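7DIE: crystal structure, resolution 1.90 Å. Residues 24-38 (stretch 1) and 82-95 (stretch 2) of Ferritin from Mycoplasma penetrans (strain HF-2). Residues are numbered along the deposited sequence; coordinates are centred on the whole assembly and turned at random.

Stretch 1 24-38: LCAANLYFHLATVSK
Stretch 2, residues 82-95: VPELVSFETIQEVL

A helix can hold an extended segment and the helix after it largely by fit of shapes, and this pair from a Mycoplasma ferritin is a clear example: no direct hydrogen bond crosses this contact, which buries 606 Å². Stretch 1 is α-helical throughout, phi/psi near -63/-42. Stretch 2 runs extended from V82 to F88, breaks at E89 (-107/-18), returns to an extended T90 (-135/158), and enters a helix at I91. That helix lies nearly antiparallel to the first, at 170°, with the axes 10.2 Å apart at closest approach. T90 caps it, its OG1 accepting from E93 N at 3.0 Å, while E89 N donates to E93 OE1 at 2.7 Å.

From V82 to F88 the segment advances along the helix in the same sense, CA to CA 5.4 Å for C25–V82 and 7.6 Å for V36–F88; from I91 to V94 it runs back, 6.5 Å for both S37–I91 and L33–V94. P83 fits among C25, N28 and L29: its CA is 3.6 Å from C25 SG, its CD 3.7 Å from N28 CB, and its CG 3.7 Å from L29 N. C25 and L29 are t, N28 m.

P83 points toward the helix and E84 away; V86 and S87 both point away before F88 turns back in. L85 (m, t) starts sideways, but its tip comes nearer: CD1 sits over one face of the t rotamer H32 ring, 3.5 Å from the centroid, and CD2 is 4.1 Å from L29 CD1. A water links H32 NE2 (2.9 Å) to V86 O (2.5 Å), donating to the latter.

F88 (m, chi2 -74°) is the next bump. Its CE2 packs 3.6 Å from L33 CD2 and near the H32 ring edge, while its CB lies 4.0 Å from V36 CG1.

V94 (t) meets L33 (m, t), V36 (t) and S37 (m): V94 CG2 is 3.6 Å from V36 CG1, and V94 CG1 is 3.6 Å from S37 OG. S37 OG donates to L33 O at 2.8 Å, so this hydroxyl is satisfied within its own helix while I91 CD1 packs 3.5 Å from S37 OG.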

ATOM      1  N   LEU A  24     -40.690 -27.787  -2.002  1.00 25.20           N
ATOM      2  CA  LEU A  24     -39.907 -28.936  -1.557  1.00 24.88           C
ATOM      3  C   LEU A  24     -40.154 -30.143  -2.450  1.00 28.88           C
ATOM      4  O   LEU A  24     -39.244 -30.940  -2.697  1.00 26.53           O
ATOM      5  CB  LEU A  24     -40.249 -29.268  -0.096  1.00 24.81           C
ATOM      6  CG  LEU A  24     -39.608 -30.519   0.517  1.00 26.69           C
ATOM      7  CD1 LEU A  24     -38.078 -30.463   0.395  1.00 27.76           C
ATOM      8  CD2 LEU A  24     -40.053 -30.674   1.996  1.00 26.22           C
ATOM      9  N   CYS A  25     -41.383 -30.303  -2.940  1.00 28.15           N
ATOM     10  CA  CYS A  25     -41.630 -31.398  -3.868  1.00 29.24           C
ATOM     11  C   CYS A  25     -40.758 -31.231  -5.105  1.00 26.47           C
ATOM     12  O   CYS A  25     -40.139 -32.195  -5.583  1.00 27.06           O
ATOM     13  CB  CYS A  25     -43.122 -31.445  -4.230  1.00 30.14           C
ATOM     14  SG  CYS A  25     -43.561 -32.808  -5.330  1.00 30.26           S
ATOM     15  N   ALA A  26     -40.637 -29.991  -5.589  1.00 25.12           N
ATOM     16  CA  ALA A  26     -39.773 -29.693  -6.726  1.00 27.24           C
ATOM     17  C   ALA A  26     -38.320 -29.991  -6.396  1.00 28.60           C
ATOM     18  O   ALA A  26     -37.618 -30.632  -7.184  1.00 29.14           O
ATOM     19  CB  ALA A  26     -39.939 -28.228  -7.146  1.00 27.69           C
ATOM     20  N   ALA A  27     -37.852 -29.532  -5.229  1.00 26.69           N
ATOM     21  CA  ALA A  27     -36.478 -29.820  -4.810  1.00 27.60           C
ATOM     22  C   ALA A  27     -36.230 -31.318  -4.773  1.00 28.60           C
ATOM     23  O   ALA A  27     -35.234 -31.810  -5.321  1.00 26.95           O
ATOM     24  CB  ALA A  27     -36.200 -29.209  -3.429  1.00 28.19           C
ATOM     25  N   ASN A  28     -37.132 -32.054  -4.114  1.00 27.01           N
ATOM     26  CA  ASN A  28     -37.025 -33.507  -4.028  1.00 26.11           C
ATOM     27  C   ASN A  28     -36.988 -34.146  -5.404  1.00 32.63           C
ATOM     28  O   ASN A  28     -36.205 -35.071  -5.642  1.00 29.57           O
ATOM     29  CB  ASN A  28     -38.195 -34.071  -3.212  1.00 27.64           C
ATOM     30  CG  ASN A  28     -38.013 -33.848  -1.723  1.00 31.60           C
ATOM     31  OD1 ASN A  28     -36.884 -33.704  -1.258  1.00 27.87           O
ATOM     32  ND2 ASN A  28     -39.119 -33.836  -0.965  1.00 27.34           N
ATOM     33  N   LEU A  29     -37.850 -33.694  -6.313  1.00 27.18           N
ATOM     34  CA  LEU A  29     -37.822 -34.228  -7.673  1.00 25.64           C
ATOM     35  C   LEU A  29     -36.499 -33.914  -8.360  1.00 26.74           C
ATOM     36  O   LEU A  29     -35.897 -34.788  -9.008  1.00 28.13           O
ATOM     37  CB  LEU A  29     -39.003 -33.682  -8.489  1.00 28.71           C
ATOM     38  CG  LEU A  29     -38.949 -34.164  -9.948  1.00 31.11           C
ATOM     39  CD1 LEU A  29     -39.184 -35.682 -10.048  1.00 30.05           C
ATOM     40  CD2 LEU A  29     -39.919 -33.403 -10.841  1.00 31.74           C
ATOM     41  N   TYR A  30     -36.004 -32.681  -8.206  1.00 26.85           N
ATOM     42  CA  TYR A  30     -34.782 -32.294  -8.917  1.00 28.79           C
ATOM     43  C   TYR A  30     -33.569 -33.072  -8.416  1.00 26.88           C
ATOM     44  O   TYR A  30     -32.688 -33.437  -9.208  1.00 24.44           O
ATOM     45  CB  TYR A  30     -34.549 -30.774  -8.807  1.00 25.99           C
ATOM     46  CG  TYR A  30     -35.670 -29.965  -9.435  1.00 28.54           C
ATOM     47  CD1 TYR A  30     -36.493 -30.534 -10.405  1.00 28.93           C
ATOM     48  CD2 TYR A  30     -35.935 -28.646  -9.039  1.00 27.09           C
ATOM     49  CE1 TYR A  30     -37.547 -29.813 -10.980  1.00 28.27           C
ATOM     50  CE2 TYR A  30     -36.986 -27.912  -9.610  1.00 28.88           C
ATOM     51  CZ  TYR A  30     -37.791 -28.515 -10.582  1.00 31.65           C
ATOM     52  OH  TYR A  30     -38.841 -27.833 -11.162  1.00 30.41           O
ATOM     53  N   PHE A  31     -33.491 -33.345  -7.113  1.00 26.47           N
ATOM     54  CA  PHE A  31     -32.370 -34.160  -6.649  1.00 28.07           C
ATOM     55  C   PHE A  31     -32.486 -35.586  -7.176  1.00 28.58           C
ATOM     56  O   PHE A  31     -31.476 -36.210  -7.520  1.00 27.86           O
ATOM     57  CB  PHE A  31     -32.289 -34.129  -5.118  1.00 27.34           C
ATOM     58  CG  PHE A  31     -31.864 -32.787  -4.570  1.00 26.37           C
ATOM     59  CD1 PHE A  31     -30.688 -32.189  -5.006  1.00 31.18           C
ATOM     60  CD2 PHE A  31     -32.652 -32.118  -3.647  1.00 26.74           C
ATOM     61  CE1 PHE A  31     -30.282 -30.950  -4.513  1.00 29.00           C
ATOM     62  CE2 PHE A  31     -32.268 -30.878  -3.153  1.00 26.53           C
ATOM     63  CZ  PHE A  31     -31.071 -30.291  -3.590  1.00 28.31           C
ATOM     64  N   HIS A  32     -33.708 -36.127  -7.240  1.00 29.96           N
ATOM     65  CA  HIS A  32     -33.910 -37.417  -7.899  1.00 27.63           C
ATOM     66  C   HIS A  32     -33.471 -37.357  -9.361  1.00 27.17           C
ATOM     67  O   HIS A  32     -32.691 -38.202  -9.832  1.00 30.40           O
ATOM     68  CB  HIS A  32     -35.386 -37.830  -7.786  1.00 28.07           C
ATOM     69  CG  HIS A  32     -35.748 -39.022  -8.618  1.00 32.22           C
ATOM     70  ND1 HIS A  32     -35.294 -40.298  -8.340  1.00 30.64           N
ATOM     71  CD2 HIS A  32     -36.516 -39.129  -9.728  1.00 31.88           C
ATOM     72  CE1 HIS A  32     -35.767 -41.136  -9.247  1.00 31.52           C
ATOM     73  NE2 HIS A  32     -36.520 -40.456 -10.091  1.00 31.36           N
ATOM     74  N   LEU A  33     -33.945 -36.342 -10.088  1.00 27.80           N
ATOM     75  CA  LEU A  33     -33.621 -36.206 -11.506  1.00 24.95           C
ATOM     76  C   LEU A  33     -32.132 -35.972 -11.726  1.00 28.00           C
ATOM     77  O   LEU A  33     -31.599 -36.325 -12.782  1.00 28.82           O
ATOM     78  CB  LEU A  33     -34.441 -35.069 -12.109  1.00 23.87           C
ATOM     79  CG  LEU A  33     -35.950 -35.342 -12.193  1.00 27.64           C
ATOM     80  CD1 LEU A  33     -36.648 -34.257 -13.010  1.00 25.85           C
ATOM     81  CD2 LEU A  33     -36.237 -36.731 -12.763  1.00 29.34           C
ATOM     82  N   ALA A  34     -31.441 -35.371 -10.754  1.00 28.74           N
ATOM     83  CA  ALA A  34     -29.988 -35.264 -10.870  1.00 30.25           C
ATOM     84  C   ALA A  34     -29.348 -36.648 -10.943  1.00 27.71           C
ATOM     85  O   ALA A  34     -28.501 -36.903 -11.801  1.00 26.87           O
ATOM     86  CB  ALA A  34     -29.419 -34.459  -9.698  1.00 27.95           C
ATOM     87  N   THR A  35     -29.758 -37.570 -10.059  1.00 26.89           N
ATOM     88  CA  THR A  35     -29.159 -38.907 -10.089  1.00 27.08           C
ATOM     89  C   THR A  35     -29.564 -39.670 -11.347  1.00 28.57           C
ATOM     90  O   THR A  35     -28.753 -40.407 -11.921  1.00 30.83           O
ATOM     91  CB  THR A  35     -29.516 -39.702  -8.822  1.00 29.79           C
ATOM     92  OG1 THR A  35     -30.926 -39.999  -8.779  1.00 29.91           O
ATOM     93  CG2 THR A  35     -29.122 -38.901  -7.565  1.00 26.95           C
ATOM     94  N   VAL A  36     -30.801 -39.493 -11.810  1.00 28.99           N
ATOM     95  CA  VAL A  36     -31.218 -40.152 -13.048  1.00 29.39           C
ATOM     96  C   VAL A  36     -30.407 -39.624 -14.225  1.00 31.61           C
ATOM     97  O   VAL A  36     -29.870 -40.396 -15.035  1.00 30.85           O
ATOM     98  CB  VAL A  36     -32.727 -39.957 -13.276  1.00 28.82           C
ATOM     99  CG1 VAL A  36     -33.111 -40.504 -14.661  1.00 27.63           C
ATOM    100  CG2 VAL A  36     -33.519 -40.639 -12.137  1.00 25.42           C
ATOM    101  N   SER A  37     -30.296 -38.292 -14.324  1.00 26.24           N
ATOM    102  CA  SER A  37     -29.555 -37.658 -15.417  1.00 27.42           C
ATOM    103  C   SER A  37     -28.114 -38.147 -15.450  1.00 30.81           C
ATOM    104  O   SER A  37     -27.566 -38.451 -16.522  1.00 30.89           O
ATOM    105  CB  SER A  37     -29.577 -36.131 -15.236  1.00 26.01           C
ATOM    106  OG  SER A  37     -30.894 -35.604 -15.366  1.00 28.66           O
ATOM    107  N   LYS A  38     -27.471 -38.207 -14.277  1.00 30.30           N
ATOM    108  CA  LYS A  38     -26.084 -38.663 -14.218  1.00 28.13           C
ATOM    109  C   LYS A  38     -25.964 -40.105 -14.700  1.00 31.65           C
ATOM    110  O   LYS A  38     -25.061 -40.444 -15.479  1.00 30.51           O
ATOM    111  CB  LYS A  38     -25.557 -38.536 -12.786  1.00 28.12           C
ATOM    112  CG  LYS A  38     -24.102 -39.018 -12.615  1.00 30.21           C
ATOM    113  CD  LYS A  38     -23.150 -38.160 -13.416  1.00 36.38           C
ATOM    114  CE  LYS A  38     -21.703 -38.663 -13.311  1.00 46.87           C
ATOM    115  NZ  LYS A  38     -20.808 -37.966 -14.306  1.00 46.58           N
ATOM    116  N   VAL A  82     -43.659 -35.051  -1.351  1.00 29.51           N
ATOM    117  CA  VAL A  82     -43.026 -36.251  -1.889  1.00 27.62           C
ATOM    118  C   VAL A  82     -43.459 -36.392  -3.357  1.00 35.82           C
ATOM    119  O   VAL A  82     -44.659 -36.579  -3.616  1.00 33.28           O
ATOM    120  CB  VAL A  82     -43.404 -37.498  -1.080  1.00 31.37           C
ATOM    121  CG1 VAL A  82     -42.767 -38.748  -1.692  1.00 34.76           C
ATOM    122  CG2 VAL A  82     -42.968 -37.329   0.368  1.00 34.07           C
ATOM    123  N   PRO A  83     -42.538 -36.315  -4.316  1.00 35.16           N
ATOM    124  CA  PRO A  83     -42.956 -36.364  -5.723  1.00 38.81           C
ATOM    125  C   PRO A  83     -43.338 -37.771  -6.147  1.00 40.50           C
ATOM    126  O   PRO A  83     -42.799 -38.761  -5.656  1.00 34.70           O
ATOM    127  CB  PRO A  83     -41.717 -35.868  -6.485  1.00 39.98           C
ATOM    128  CG  PRO A  83     -40.590 -36.151  -5.597  1.00 36.50           C
ATOM    129  CD  PRO A  83     -41.095 -36.070  -4.175  1.00 32.40           C
ATOM    130  N   GLU A  84     -44.311 -37.847  -7.054  1.00 42.36           N
ATOM    131  CA  GLU A  84     -44.704 -39.122  -7.648  1.00 52.79           C
ATOM    132  C   GLU A  84     -43.684 -39.502  -8.711  1.00 50.44           C
ATOM    133  O   GLU A  84     -43.545 -38.798  -9.716  1.00 63.38           O
ATOM    134  CB  GLU A  84     -46.100 -39.016  -8.256  1.00 58.52           C
ATOM    135  CG  GLU A  84     -47.220 -39.113  -7.237  1.00 74.15           C
ATOM    136  CD  GLU A  84     -47.731 -40.533  -7.074  1.00 99.14           C
ATOM    137  OE1 GLU A  84     -48.539 -40.973  -7.921  1.00102.46           O
ATOM    138  OE2 GLU A  84     -47.322 -41.208  -6.102  1.00105.40           O
ATOM    139  N   LEU A  85     -42.976 -40.608  -8.503  1.00 55.36           N
ATOM    140  CA  LEU A  85     -41.859 -40.990  -9.363  1.00 57.34           C
ATOM    141  C   LEU A  85     -42.327 -41.978 -10.427  1.00 60.65           C
ATOM    142  O   LEU A  85     -42.902 -43.023 -10.102  1.00 62.96           O
ATOM    143  CB  LEU A  85     -40.726 -41.604  -8.540  1.00 54.31           C
ATOM    144  CG  LEU A  85     -39.972 -40.700  -7.558  1.00 53.88           C
ATOM    145  CD1 LEU A  85     -38.597 -41.288  -7.256  1.00 49.05           C
ATOM    146  CD2 LEU A  85     -39.868 -39.255  -8.064  1.00 43.15           C
ATOM    147  N   VAL A  86     -42.084 -41.641 -11.688  1.00 54.91           N
ATOM    148  CA  VAL A  86     -42.252 -42.565 -12.787  1.00 56.51           C
ATOM    149  C   VAL A  86     -40.870 -43.015 -13.251  1.00 52.04           C
ATOM    150  O   VAL A  86     -39.846 -42.478 -12.841  1.00 49.06           O
ATOM    151  CB  VAL A  86     -43.074 -41.945 -13.946  1.00 59.57           C
ATOM    152  CG1 VAL A  86     -44.336 -41.271 -13.402  1.00 60.10           C
ATOM    153  CG2 VAL A  86     -42.231 -40.953 -14.740  1.00 57.66           C
ATOM    154  N   SER A  87     -40.834 -44.039 -14.093  1.00 47.67           N
ATOM    155  CA  SER A  87     -39.570 -44.498 -14.644  1.00 47.85           C
ATOM    156  C   SER A  87     -39.158 -43.601 -15.804  1.00 45.84           C
ATOM    157  O   SER A  87     -39.993 -43.182 -16.612  1.00 44.06           O
ATOM    158  CB  SER A  87     -39.683 -45.947 -15.116  1.00 58.80           C
ATOM    159  OG  SER A  87     -39.964 -45.997 -16.506  1.00 74.03           O
ATOM    160  N   PHE A  88     -37.864 -43.309 -15.888  1.00 43.71           N
ATOM    161  CA  PHE A  88     -37.315 -42.493 -16.962  1.00 44.60           C
ATOM    162  C   PHE A  88     -36.322 -43.319 -17.761  1.00 46.98           C
ATOM    163  O   PHE A  88     -35.419 -43.939 -17.191  1.00 54.45           O
ATOM    164  CB  PHE A  88     -36.650 -41.235 -16.406  1.00 44.38           C
ATOM    165  CG  PHE A  88     -37.563 -40.404 -15.567  1.00 40.95           C
ATOM    166  CD1 PHE A  88     -38.554 -39.643 -16.153  1.00 40.09           C
ATOM    167  CD2 PHE A  88     -37.453 -40.403 -14.187  1.00 40.12           C
ATOM    168  CE1 PHE A  88     -39.405 -38.883 -15.387  1.00 43.38           C
ATOM    169  CE2 PHE A  88     -38.306 -39.646 -13.415  1.00 40.52           C
ATOM    170  CZ  PHE A  88     -39.284 -38.887 -14.014  1.00 46.47           C
ATOM    171  N   GLU A  89     -36.510 -43.358 -19.076  1.00 38.36           N
ATOM    172  CA  GLU A  89     -35.559 -44.043 -19.931  1.00 45.02           C
ATOM    173  C   GLU A  89     -34.687 -43.113 -20.759  1.00 35.64           C
ATOM    174  O   GLU A  89     -33.630 -43.552 -21.224  1.00 38.89           O
ATOM    175  CB  GLU A  89     -36.290 -45.023 -20.860  1.00 56.76           C
ATOM    176  CG  GLU A  89     -36.881 -46.203 -20.096  1.00 67.67           C
ATOM    177  CD  GLU A  89     -37.235 -47.369 -20.991  1.00 81.76           C
ATOM    178  OE1 GLU A  89     -36.327 -47.902 -21.669  1.00 80.83           O
ATOM    179  OE2 GLU A  89     -38.423 -47.754 -21.008  1.00 89.64           O
ATOM    180  N   THR A  90     -35.075 -41.847 -20.930  1.00 36.48           N
ATOM    181  CA  THR A  90     -34.329 -40.900 -21.751  1.00 36.24           C
ATOM    182  C   THR A  90     -34.207 -39.570 -21.022  1.00 29.34           C
ATOM    183  O   THR A  90     -35.005 -39.246 -20.142  1.00 31.15           O
ATOM    184  CB  THR A  90     -34.999 -40.630 -23.113  1.00 33.77           C
ATOM    185  OG1 THR A  90     -36.212 -39.899 -22.896  1.00 31.62           O
ATOM    186  CG2 THR A  90     -35.284 -41.942 -23.870  1.00 35.74           C
ATOM    187  N   ILE A  91     -33.199 -38.790 -21.420  1.00 32.50           N
ATOM    188  CA  ILE A  91     -33.049 -37.458 -20.853  1.00 31.44           C
ATOM    189  C   ILE A  91     -34.207 -36.548 -21.273  1.00 32.77           C
ATOM    190  O   ILE A  91     -34.520 -35.573 -20.576  1.00 30.82           O
ATOM    191  CB  ILE A  91     -31.671 -36.889 -21.245  1.00 32.60           C
ATOM    192  CG1 ILE A  91     -31.283 -35.715 -20.339  1.00 30.16           C
ATOM    193  CG2 ILE A  91     -31.655 -36.476 -22.715  1.00 30.24           C
ATOM    194  CD1 ILE A  91     -31.082 -36.086 -18.876  1.00 30.40           C
ATOM    195  N   GLN A  92     -34.867 -36.851 -22.398  1.00 31.39           N
ATOM    196  CA  GLN A  92     -36.076 -36.112 -22.770  1.00 32.35           C
ATOM    197  C   GLN A  92     -37.202 -36.337 -21.762  1.00 31.84           C
ATOM    198  O   GLN A  92     -37.912 -35.392 -21.385  1.00 33.81           O
ATOM    199  CB  GLN A  92     -36.520 -36.522 -24.181  1.00 32.50           C
ATOM    200  CG  GLN A  92     -35.619 -35.959 -25.304  1.00 31.33           C
ATOM    201  CD  GLN A  92     -34.301 -36.698 -25.419  1.00 36.43           C
ATOM    202  OE1 GLN A  92     -34.216 -37.868 -25.084  1.00 31.30           O
ATOM    203  NE2 GLN A  92     -33.256 -36.006 -25.890  1.00 32.48           N
ATOM    204  N   GLU A  93     -37.391 -37.585 -21.318  1.00 29.70           N
ATOM    205  CA  GLU A  93     -38.426 -37.858 -20.324  1.00 31.53           C
ATOM    206  C   GLU A  93     -38.113 -37.192 -18.992  1.00 29.78           C
ATOM    207  O   GLU A  93     -39.033 -36.749 -18.291  1.00 27.43           O
ATOM    208  CB  GLU A  93     -38.584 -39.369 -20.137  1.00 33.22           C
ATOM    209  CG  GLU A  93     -39.278 -40.028 -21.323  1.00 33.45           C
ATOM    210  CD  GLU A  93     -39.207 -41.534 -21.266  1.00 44.49           C
ATOM    211  OE1 GLU A  93     -38.559 -42.064 -20.342  1.00 49.43           O
ATOM    212  OE2 GLU A  93     -39.789 -42.182 -22.154  1.00 52.40           O
ATOM    213  N   VAL A  94     -36.826 -37.116 -18.633  1.00 30.60           N
ATOM    214  CA  VAL A  94     -36.418 -36.397 -17.425  1.00 27.75           C
ATOM    215  C   VAL A  94     -36.831 -34.932 -17.508  1.00 27.52           C
ATOM    216  O   VAL A  94     -37.383 -34.366 -16.555  1.00 29.47           O
ATOM    217  CB  VAL A  94     -34.901 -36.534 -17.215  1.00 29.58           C
ATOM    218  CG1 VAL A  94     -34.409 -35.505 -16.191  1.00 29.10           C
ATOM    219  CG2 VAL A  94     -34.573 -37.947 -16.765  1.00 27.13           C
ATOM    220  N   LEU A  95     -36.546 -34.285 -18.639  1.00 28.45           N
ATOM    221  CA  LEU A  95     -36.887 -32.871 -18.726  1.00 28.27           C
ATOM    222  C   LEU A  95     -38.396 -32.667 -18.790  1.00 30.18           C
ATOM    223  O   LEU A  95     -38.895 -31.675 -18.245  1.00 28.43           O
ATOM    224  CB  LEU A  95     -36.198 -32.213 -19.917  1.00 26.59           C
ATOM    225  CG  LEU A  95     -34.882 -31.478 -19.580  1.00 31.08           C
ATOM    226  CD1 LEU A  95     -35.112 -30.274 -18.652  1.00 25.67           C
ATOM    227  CD2 LEU A  95     -33.859 -32.425 -18.971  1.00 28.70           C
TER
HETATM  228  O   HOH W   1     -37.671 -42.716 -11.566  1.00 43.67           O